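Formate oxidase (PDB 5ZU2) oxidises formate with the help of bound flavin-adenine dinucleotide, as a member of the GMC oxidoreductase family. Local coordinates at residues A[101-106]-A[554-559]; A[512-517]-A[542-547]. The protein carries 1 engineered substitution. All coordinates share one frame; numbering follows the deposited sequence.

Contact 1. Residues A[101-106]-A[554-559]. With FAD (flavin-adenine dinucleotide), chain D.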
loop_
_atom_site.group_PDB
_atom_site.type_symbol
_atom_site.label_atom_id
_atom_site.label_comp_id
_atom_site.label_asym_id
_atom_site.label_seq_id
_atom_site.Cartn_x
_atom_site.Cartn_y
_atom_site.Cartn_z
ATOM N N TRP A 101 -3.729 8.517 3.274
ATOM C CA TRP A 101 -4.831 8.426 2.321
ATOM C C TRP A 101 -4.616 9.489 1.260
ATOM O O TRP A 101 -4.842 10.676 1.523
ATOM C CB TRP A 101 -6.168 8.617 3.029
ATOM C CG TRP A 101 -7.377 8.507 2.135
ATOM C CD1 TRP A 101 -7.984 9.520 1.443
ATOM C CD2 TRP A 101 -8.131 7.320 1.849
ATOM N NE1 TRP A 101 -9.055 9.032 0.741
ATOM C CE2 TRP A 101 -9.169 7.689 0.971
ATOM C CE3 TRP A 101 -8.013 5.983 2.233
ATOM C CZ2 TRP A 101 -10.085 6.775 0.482
ATOM C CZ3 TRP A 101 -8.922 5.078 1.751
ATOM C CH2 TRP A 101 -9.947 5.472 0.882
ATOM N N VAL A 102 -4.187 9.063 0.074
ATOM C CA VAL A 102 -3.796 9.977 -0.992
ATOM C C VAL A 102 -3.980 9.256 -2.329
ATOM O O VAL A 102 -3.508 8.125 -2.493
ATOM C CB VAL A 102 -2.351 10.469 -0.779
ATOM C CG1 VAL A 102 -1.425 9.286 -0.497
ATOM C CG2 VAL A 102 -1.856 11.264 -1.988
ATOM N N PRO A 103 -4.693 9.831 -3.288
ATOM C CA PRO A 103 -4.994 9.079 -4.515
ATOM C C PRO A 103 -3.835 8.943 -5.486
ATOM O O PRO A 103 -3.579 7.847 -5.992
ATOM C CB PRO A 103 -6.136 9.883 -5.152
ATOM C CG PRO A 103 -5.967 11.290 -4.621
ATOM C CD PRO A 103 -5.272 11.184 -3.284
ATOM N N GLY A 104 -3.150 10.044 -5.782
ATOM C CA GLY A 104 -2.174 10.062 -6.842
ATOM C C GLY A 104 -2.502 11.091 -7.907
ATOM O O GLY A 104 -3.435 11.889 -7.792
ATOM N N HIS A 105 -1.721 11.049 -8.975
ATOM C CA HIS A 105 -1.668 12.132 -9.942
ATOM C C HIS A 105 -2.509 11.805 -11.177
ATOM O O HIS A 105 -2.524 10.666 -11.647
ATOM C CB HIS A 105 -0.208 12.389 -10.315
ATOM C CG HIS A 105 0.012 13.665 -11.051
ATOM N ND1 HIS A 105 -0.331 13.827 -12.375
ATOM C CD2 HIS A 105 0.527 14.851 -10.643
ATOM C CE1 HIS A 105 -0.012 15.051 -12.760
ATOM N NE2 HIS A 105 0.506 15.693 -11.726
ATOM N N LYS A 106 -3.223 12.811 -11.687
ATOM C CA LYS A 106 -4.161 12.588 -12.788
ATOM C C LYS A 106 -3.450 12.060 -14.036
ATOM O O LYS A 106 -3.944 11.146 -14.707
ATOM C CB LYS A 106 -4.927 13.882 -13.076
ATOM C CG LYS A 106 -5.757 13.921 -14.366
ATOM C CD LYS A 106 -6.526 15.264 -14.458
ATOM C CE LYS A 106 -7.191 15.522 -15.836
ATOM N NZ LYS A 106 -6.699 14.619 -16.902
ATOM N N ILE A 554 -0.667 3.774 -1.623
ATOM C CA ILE A 554 -1.566 3.231 -2.645
ATOM C C ILE A 554 -2.917 2.780 -2.114
ATOM O O ILE A 554 -3.782 2.406 -2.928
ATOM C CB ILE A 554 -0.912 2.061 -3.403
ATOM C CG1 ILE A 554 -0.726 0.866 -2.460
ATOM C CG2 ILE A 554 0.404 2.473 -4.039
ATOM C CD1 ILE A 554 -0.392 -0.408 -3.196
ATOM N N GLN A 555 -3.149 2.806 -0.799
ATOM C CA GLN A 555 -4.383 2.220 -0.279
ATOM C C GLN A 555 -5.629 2.880 -0.862
ATOM O O GLN A 555 -6.648 2.209 -1.064
ATOM C CB GLN A 555 -4.408 2.268 1.253
ATOM C CG GLN A 555 -4.994 3.516 1.885
ATOM C CD GLN A 555 -5.107 3.402 3.419
ATOM O OE1 GLN A 555 -5.601 2.413 3.952
ATOM N NE2 GLN A 555 -4.656 4.422 4.114
ATOM N N ASN A 556 -5.562 4.174 -1.167
ATOM C CA ASN A 556 -6.710 4.867 -1.743
ATOM C C ASN A 556 -7.082 4.253 -3.096
ATOM O O ASN A 556 -8.254 3.938 -3.345
ATOM C CB ASN A 556 -6.362 6.360 -1.863
ATOM C CG ASN A 556 -7.538 7.234 -2.267
ATOM O OD1 ASN A 556 -7.353 8.401 -2.613
ATOM N ND2 ASN A 556 -8.741 6.686 -2.232
ATOM N N SER A 557 -6.090 4.027 -3.971
ATOM C CA SER A 557 -6.384 3.372 -5.250
ATOM C C SER A 557 -6.857 1.924 -5.069
ATOM O O SER A 557 -7.666 1.439 -5.867
ATOM C CB SER A 557 -5.172 3.418 -6.180
ATOM O OG SER A 557 -4.138 2.556 -5.746
ATOM N N VAL A 558 -6.400 1.227 -4.026
ATOM C CA VAL A 558 -6.827 -0.154 -3.843
ATOM C C VAL A 558 -8.315 -0.213 -3.491
ATOM O O VAL A 558 -9.066 -1.023 -4.045
ATOM C CB VAL A 558 -5.949 -0.863 -2.792
ATOM C CG1 VAL A 558 -6.547 -2.212 -2.444
ATOM C CG2 VAL A 558 -4.517 -1.035 -3.307
ATOM N N TYR A 559 -8.761 0.628 -2.557
ATOM C CA TYR A 559 -10.196 0.744 -2.277
ATOM C C TYR A 559 -10.982 1.094 -3.535
ATOM O O TYR A 559 -12.046 0.523 -3.793
ATOM C CB TYR A 559 -10.446 1.792 -1.192
ATOM C CG TYR A 559 -10.248 1.318 0.243
ATOM C CD1 TYR A 559 -11.206 0.540 0.890
ATOM C CD2 TYR A 559 -9.086 1.643 0.947
ATOM C CE1 TYR A 559 -11.014 0.113 2.225
ATOM C CE2 TYR A 559 -8.890 1.233 2.267
ATOM C CZ TYR A 559 -9.853 0.471 2.902
ATOM O OH TYR A 559 -9.643 0.079 4.206
HETATM P PA FAD D . -4.534 -7.061 1.351
HETATM O O1A FAD D . -3.222 -7.469 1.852
HETATM O O2A FAD D . -5.140 -5.860 2.064
HETATM O O5B FAD D . -5.615 -8.278 1.431
HETATM C C5B FAD D . -5.254 -9.646 1.130
HETATM C C4B FAD D . -6.042 -10.534 2.064
HETATM O O4B FAD D . -6.026 -11.901 1.585
HETATM C C3B FAD D . -5.540 -10.575 3.510
HETATM O O3B FAD D . -6.609 -10.504 4.448
HETATM C C2B FAD D . -4.858 -11.939 3.598
HETATM O O2B FAD D . -4.824 -12.487 4.920
HETATM C C1B FAD D . -5.740 -12.759 2.663
HETATM N N9A FAD D . -5.081 -13.953 2.146
HETATM C C8A FAD D . -3.899 -13.974 1.460
HETATM N N7A FAD D . -3.511 -15.172 1.100
HETATM C C5A FAD D . -4.489 -16.005 1.611
HETATM C C6A FAD D . -4.653 -17.404 1.574
HETATM N N6A FAD D . -3.784 -18.232 0.984
HETATM N N1A FAD D . -5.757 -17.923 2.165
HETATM C C2A FAD D . -6.617 -17.090 2.754
HETATM N N3A FAD D . -6.563 -15.759 2.859
HETATM C C4A FAD D . -5.465 -15.271 2.264
HETATM N N1 FAD D . -0.992 2.241 1.734
HETATM C C2 FAD D . -1.292 3.571 1.818
HETATM O O2 FAD D . -2.008 4.126 0.972
HETATM N N3 FAD D . -0.785 4.329 2.882
HETATM C C4 FAD D . 0.034 3.861 3.909
HETATM O O4 FAD D . 0.435 4.626 4.790
HETATM C C4X FAD D . 0.336 2.437 3.802
HETATM N N5 FAD D . 1.106 1.899 4.720
HETATM C C5X FAD D . 1.392 0.551 4.620
HETATM C C6 FAD D . 2.188 -0.036 5.611
HETATM C C7 FAD D . 2.497 -1.390 5.574
HETATM C C7M FAD D . 3.369 -1.982 6.657
HETATM C C8 FAD D . 1.991 -2.183 4.527
HETATM C C8M FAD D . 2.300 -3.651 4.455
HETATM C C9 FAD D . 1.185 -1.604 3.544
HETATM C C9A FAD D . 0.882 -0.246 3.581
HETATM N N10 FAD D . 0.050 0.374 2.616
HETATM C C10 FAD D . -0.230 1.713 2.688
HETATM C "C1'" FAD D . -0.456 -0.369 1.463
HETATM C "C2'" FAD D . -1.903 -0.809 1.578
HETATM O "O2'" FAD D . -2.206 -1.156 2.927
HETATM C "C3'" FAD D . -2.088 -2.038 0.689
HETATM O "O3'" FAD D . -1.537 -1.805 -0.604
HETATM C "C4'" FAD D . -3.521 -2.535 0.526
HETATM O "O4'" FAD D . -4.091 -2.715 1.826
HETATM C "C5'" FAD D . -3.531 -3.791 -0.319
HETATM O "O5'" FAD D . -4.879 -4.294 -0.392
HETATM P P FAD D . -5.207 -5.668 -1.071
HETATM O O1P FAD D . -6.707 -5.856 -0.837
HETATM O O2P FAD D . -4.635 -5.633 -2.457
HETATM O O3P FAD D . -4.427 -6.732 -0.195
HETATM O O HOH W 1 -3.535 6.005 -0.132
HETATM O O HOH W 2 -3.658 5.405 -4.072
#
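Asn556, in the first turn of helix 555-572, lodges between the indole of Trp101 and the ring of Pro103. The CA of Asn556 stands over the six-membered ring of Trp101, 4.2 Å from its centroid and 11° off the normal, a CH-pi contact. Beyond it, CB of Asn556 lies 3.4 Å from Val102 O. With chi1 at -172°, CG is anti to the backbone N and carries the amide over the indole face, the planes 31° apart. At the tip the two branches part: OD1 runs alongside Pro103, 3.2 Å from its CB, where the proline nitrogen, a tertiary amide, has no hydrogen to give, while ND2 sits over the rim of the indole, 3.0 Å from Trp101 CZ2, and donates to Leu129 O. Tyr559 CD2 comes up beside Trp101 CZ3 at 3.5 Å, its ring inclined to the indole. No direct hydrogen bond joins the segments; one water accepts from both Val102 N and Asn556 N and lies 2.7 Å from FAD O2, to which it can donate. Gln555 N also donates to FAD O2, at a doubtfully short length. Gln555 OE1 is held by Asn97 and NE2 by Thr100 O. This helix end would be expected to stabilise negative charge at N1 and O2 of the reduced flavin, as in other flavoproteins, with loop 101-106 packed beside it.

Contact 2. Residues A[512-517]-A[542-547]; sequences TGTARL and DASVIP. With FAD (flavin-adenine dinucleotide), chain D.
A chi1 of 68° in Ser544 and 49° in Thr514 sets each hydroxyl between its own backbone N and carbonyl carbon; their neighbours then give the two hydroxyls different partners. Thr514 OG1 lies against Ser544 CB and is hydrogen-bonded to Val268 O. The backbone N of Ser544 closes an Asx turn on Asp542 OD1, and Ser544 OG adds a second bond to the same oxygen, in the loop that follows strand 538-540 of the parallel Rossmann-type sheet. Asp542 OD1 receives Ser544 OG at 2.6 Å on its syn lone pair and Ser544 N at 2.8 Å on its anti side, so two donors fix the carboxylate rotation; the second oxygen, OD2, is taken by Thr271 OG1 and Gly267 N. The turn presents Ala543 N to the cofactor, 2.7 Å from FAD O2P, in a nearly straight bond that is consistent with steadying the negative charge of the pyrophosphate.

Against this turn, residues 512-517 are tied by three backbone bonds. Gly513 N donates to Ala543 O at 3.2 Å, Ala515 N to Ser544 O at 2.8 Å and Leu517 N to Val545 O at 2.9 Å. The donors are every second residue and the acceptors consecutive ones, which fits the helical backbone angles of 543-545. The middle bond reaches its oxygen from above the carbonyl plane, 42° out of it, away from the lone pairs. At one end of the seam a water donates to both Thr512 OG1 and Ile546 O, Thr512 OG1 is also hydrogen-bonded to Met305 O, and Thr512 CB packs on Ile546 CG2. At the other, Phe115 of helix 113-116 adjoins both apolar side chains where Leu517 CD2 touches Pro547 CD at 3.8 Å.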
loop_
_atom_site.group_PDB
_atom_site.type_symbol
_atom_site.label_atom_id
_atom_site.label_comp_id
_atom_site.label_asym_id
_atom_site.label_seq_id
_atom_site.Cartn_x
_atom_site.Cartn_y
_atom_site.Cartn_z
ATOM N N THR A 512 2.316 -3.856 -6.233
ATOM C CA THR A 512 1.214 -3.858 -7.197
ATOM C C THR A 512 1.558 -4.732 -8.403
ATOM O O THR A 512 2.709 -5.126 -8.604
ATOM C CB THR A 512 0.908 -2.444 -7.720
ATOM O OG1 THR A 512 1.990 -2.029 -8.582
ATOM C CG2 THR A 512 0.697 -1.424 -6.603
ATOM N N GLY A 513 0.532 -5.028 -9.214
ATOM C CA GLY A 513 0.699 -5.290 -10.628
ATOM C C GLY A 513 0.785 -6.735 -11.088
ATOM O O GLY A 513 0.910 -6.965 -12.297
ATOM N N THR A 514 0.627 -7.713 -10.192
ATOM C CA THR A 514 0.948 -9.099 -10.517
ATOM C C THR A 514 -0.174 -9.852 -11.214
ATOM O O THR A 514 0.039 -11.019 -11.583
ATOM C CB THR A 514 1.325 -9.861 -9.251
ATOM O OG1 THR A 514 0.325 -9.615 -8.242
ATOM C CG2 THR A 514 2.709 -9.454 -8.771
ATOM N N ALA A 515 -1.359 -9.260 -11.342
ATOM C CA ALA A 515 -2.454 -9.819 -12.149
ATOM C C ALA A 515 -3.151 -8.696 -12.920
ATOM O O ALA A 515 -4.363 -8.516 -12.826
ATOM C CB ALA A 515 -3.446 -10.619 -11.305
ATOM N N ARG A 516 -2.379 -7.889 -13.648
ATOM C CA ARG A 516 -2.811 -6.542 -13.991
ATOM C C ARG A 516 -3.967 -6.509 -14.989
ATOM O O ARG A 516 -4.156 -7.412 -15.811
ATOM C CB ARG A 516 -1.646 -5.730 -14.538
ATOM C CG ARG A 516 -1.196 -6.136 -15.907
ATOM C CD ARG A 516 0.073 -5.369 -16.291
ATOM N NE ARG A 516 0.499 -5.708 -17.639
ATOM C CZ ARG A 516 1.622 -5.274 -18.197
ATOM N NH1 ARG A 516 2.431 -4.488 -17.513
ATOM N NH2 ARG A 516 1.942 -5.663 -19.427
ATOM N N LEU A 517 -4.744 -5.430 -14.902
ATOM C CA LEU A 517 -5.824 -5.233 -15.845
ATOM C C LEU A 517 -5.255 -4.846 -17.201
ATOM O O LEU A 517 -4.146 -4.308 -17.304
ATOM C CB LEU A 517 -6.813 -4.191 -15.323
ATOM C CG LEU A 517 -6.375 -2.744 -15.263
ATOM C CD1 LEU A 517 -6.935 -2.121 -16.470
ATOM C CD2 LEU A 517 -6.943 -2.071 -14.022
ATOM N N ASP A 542 -7.884 -6.433 -6.131
ATOM C CA ASP A 542 -6.864 -6.070 -5.138
ATOM C C ASP A 542 -5.737 -5.322 -5.866
ATOM O O ASP A 542 -5.842 -4.992 -7.057
ATOM C CB ASP A 542 -6.361 -7.289 -4.342
ATOM C CG ASP A 542 -5.769 -8.396 -5.221
ATOM O OD1 ASP A 542 -5.099 -8.073 -6.230
ATOM O OD2 ASP A 542 -5.934 -9.604 -4.877
ATOM N N ALA A 543 -4.657 -5.037 -5.137
ATOM C CA ALA A 543 -3.556 -4.270 -5.697
ATOM C C ALA A 543 -2.904 -4.955 -6.893
ATOM O O ALA A 543 -2.137 -4.308 -7.604
ATOM C CB ALA A 543 -2.509 -3.986 -4.610
ATOM N N SER A 544 -3.159 -6.240 -7.130
ATOM C CA SER A 544 -2.457 -6.878 -8.239
ATOM C C SER A 544 -3.009 -6.477 -9.596
ATOM O O SER A 544 -2.335 -6.722 -10.606
ATOM C CB SER A 544 -2.504 -8.397 -8.121
ATOM O OG SER A 544 -3.824 -8.861 -8.308
ATOM N N VAL A 545 -4.194 -5.847 -9.646
ATOM C CA VAL A 545 -4.734 -5.442 -10.934
ATOM C C VAL A 545 -4.175 -4.112 -11.377
ATOM O O VAL A 545 -4.295 -3.774 -12.565
ATOM C CB VAL A 545 -6.271 -5.347 -10.943
ATOM C CG1 VAL A 545 -6.876 -6.576 -10.366
ATOM C CG2 VAL A 545 -6.755 -4.101 -10.213
ATOM N N ILE A 546 -3.573 -3.356 -10.461
ATOM C CA ILE A 546 -3.075 -1.998 -10.716
ATOM C C ILE A 546 -2.005 -2.015 -11.802
ATOM O O ILE A 546 -0.929 -2.589 -11.606
ATOM C CB ILE A 546 -2.545 -1.358 -9.425
ATOM C CG1 ILE A 546 -3.718 -1.034 -8.499
ATOM C CG2 ILE A 546 -1.684 -0.162 -9.732
ATOM C CD1 ILE A 546 -3.291 -0.459 -7.163
ATOM N N PRO A 547 -2.247 -1.404 -12.948
ATOM C CA PRO A 547 -1.290 -1.551 -14.056
ATOM C C PRO A 547 -0.138 -0.545 -14.067
ATOM O O PRO A 547 0.877 -0.806 -14.718
ATOM C CB PRO A 547 -2.185 -1.392 -15.292
ATOM C CG PRO A 547 -3.248 -0.432 -14.820
ATOM C CD PRO A 547 -3.496 -0.731 -13.365
HETATM P PA FAD D . -4.534 -7.061 1.351
HETATM O O1A FAD D . -3.222 -7.469 1.852
HETATM O O2A FAD D . -5.140 -5.860 2.064
HETATM O O5B FAD D . -5.615 -8.278 1.431
HETATM C C5B FAD D . -5.254 -9.646 1.130
HETATM C C4B FAD D . -6.042 -10.534 2.064
HETATM O O4B FAD D . -6.026 -11.901 1.585
HETATM C C3B FAD D . -5.540 -10.575 3.510
HETATM O O3B FAD D . -6.609 -10.504 4.448
HETATM C C2B FAD D . -4.858 -11.939 3.598
HETATM O O2B FAD D . -4.824 -12.487 4.920
HETATM C C1B FAD D . -5.740 -12.759 2.663
HETATM N N9A FAD D . -5.081 -13.953 2.146
HETATM C C8A FAD D . -3.899 -13.974 1.460
HETATM N N7A FAD D . -3.511 -15.172 1.100
HETATM C C5A FAD D . -4.489 -16.005 1.611
HETATM C C6A FAD D . -4.653 -17.404 1.574
HETATM N N6A FAD D . -3.784 -18.232 0.984
HETATM N N1A FAD D . -5.757 -17.923 2.165
HETATM C C2A FAD D . -6.617 -17.090 2.754
HETATM N N3A FAD D . -6.563 -15.759 2.859
HETATM C C4A FAD D . -5.465 -15.271 2.264
HETATM N N1 FAD D . -0.992 2.241 1.734
HETATM C C2 FAD D . -1.292 3.571 1.818
HETATM O O2 FAD D . -2.008 4.126 0.972
HETATM N N3 FAD D . -0.785 4.329 2.882
HETATM C C4 FAD D . 0.034 3.861 3.909
HETATM O O4 FAD D . 0.435 4.626 4.790
HETATM C C4X FAD D . 0.336 2.437 3.802
HETATM N N5 FAD D . 1.106 1.899 4.720
HETATM C C5X FAD D . 1.392 0.551 4.620
HETATM C C6 FAD D . 2.188 -0.036 5.611
HETATM C C7 FAD D . 2.497 -1.390 5.574
HETATM C C7M FAD D . 3.369 -1.982 6.657
HETATM C C8 FAD D . 1.991 -2.183 4.527
HETATM C C8M FAD D . 2.300 -3.651 4.455
HETATM C C9 FAD D . 1.185 -1.604 3.544
HETATM C C9A FAD D . 0.882 -0.246 3.581
HETATM N N10 FAD D . 0.050 0.374 2.616
HETATM C C10 FAD D . -0.230 1.713 2.688
HETATM C "C1'" FAD D . -0.456 -0.369 1.463
HETATM C "C2'" FAD D . -1.903 -0.809 1.578
HETATM O "O2'" FAD D . -2.206 -1.156 2.927
HETATM C "C3'" FAD D . -2.088 -2.038 0.689
HETATM O "O3'" FAD D . -1.537 -1.805 -0.604
HETATM C "C4'" FAD D . -3.521 -2.535 0.526
HETATM O "O4'" FAD D . -4.091 -2.715 1.826
HETATM C "C5'" FAD D . -3.531 -3.791 -0.319
HETATM O "O5'" FAD D . -4.879 -4.294 -0.392
HETATM P P FAD D . -5.207 -5.668 -1.071
HETATM O O1P FAD D . -6.707 -5.856 -0.837
HETATM O O2P FAD D . -4.635 -5.633 -2.457
HETATM O O3P FAD D . -4.427 -6.732 -0.195
HETATM O O HOH W 3 1.717 -2.008 -11.259
#

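Both contacts are largely buried, their centres 14 Å apart, and both end on the same FAD, contact 1 at the flavin pyrimidine ring and contact 2 at the pyrophosphate. In contact 1 side-chain packing over an indole and bridging water do the joining, across segments far apart in sequence; contact 2 relies on direct backbone bonds between two loops flanking strand 538-540. They share a border: Val558 CG2 of helix 555-572 packs 3.8 Å from Ala543 CB, and Ile554 CD1 lies 3.7 Å from Thr512 CG2. The side of 554-559 turned from Trp101 thus rests on contact 2, which reaches partly exposed surface at Arg516 and Pro547.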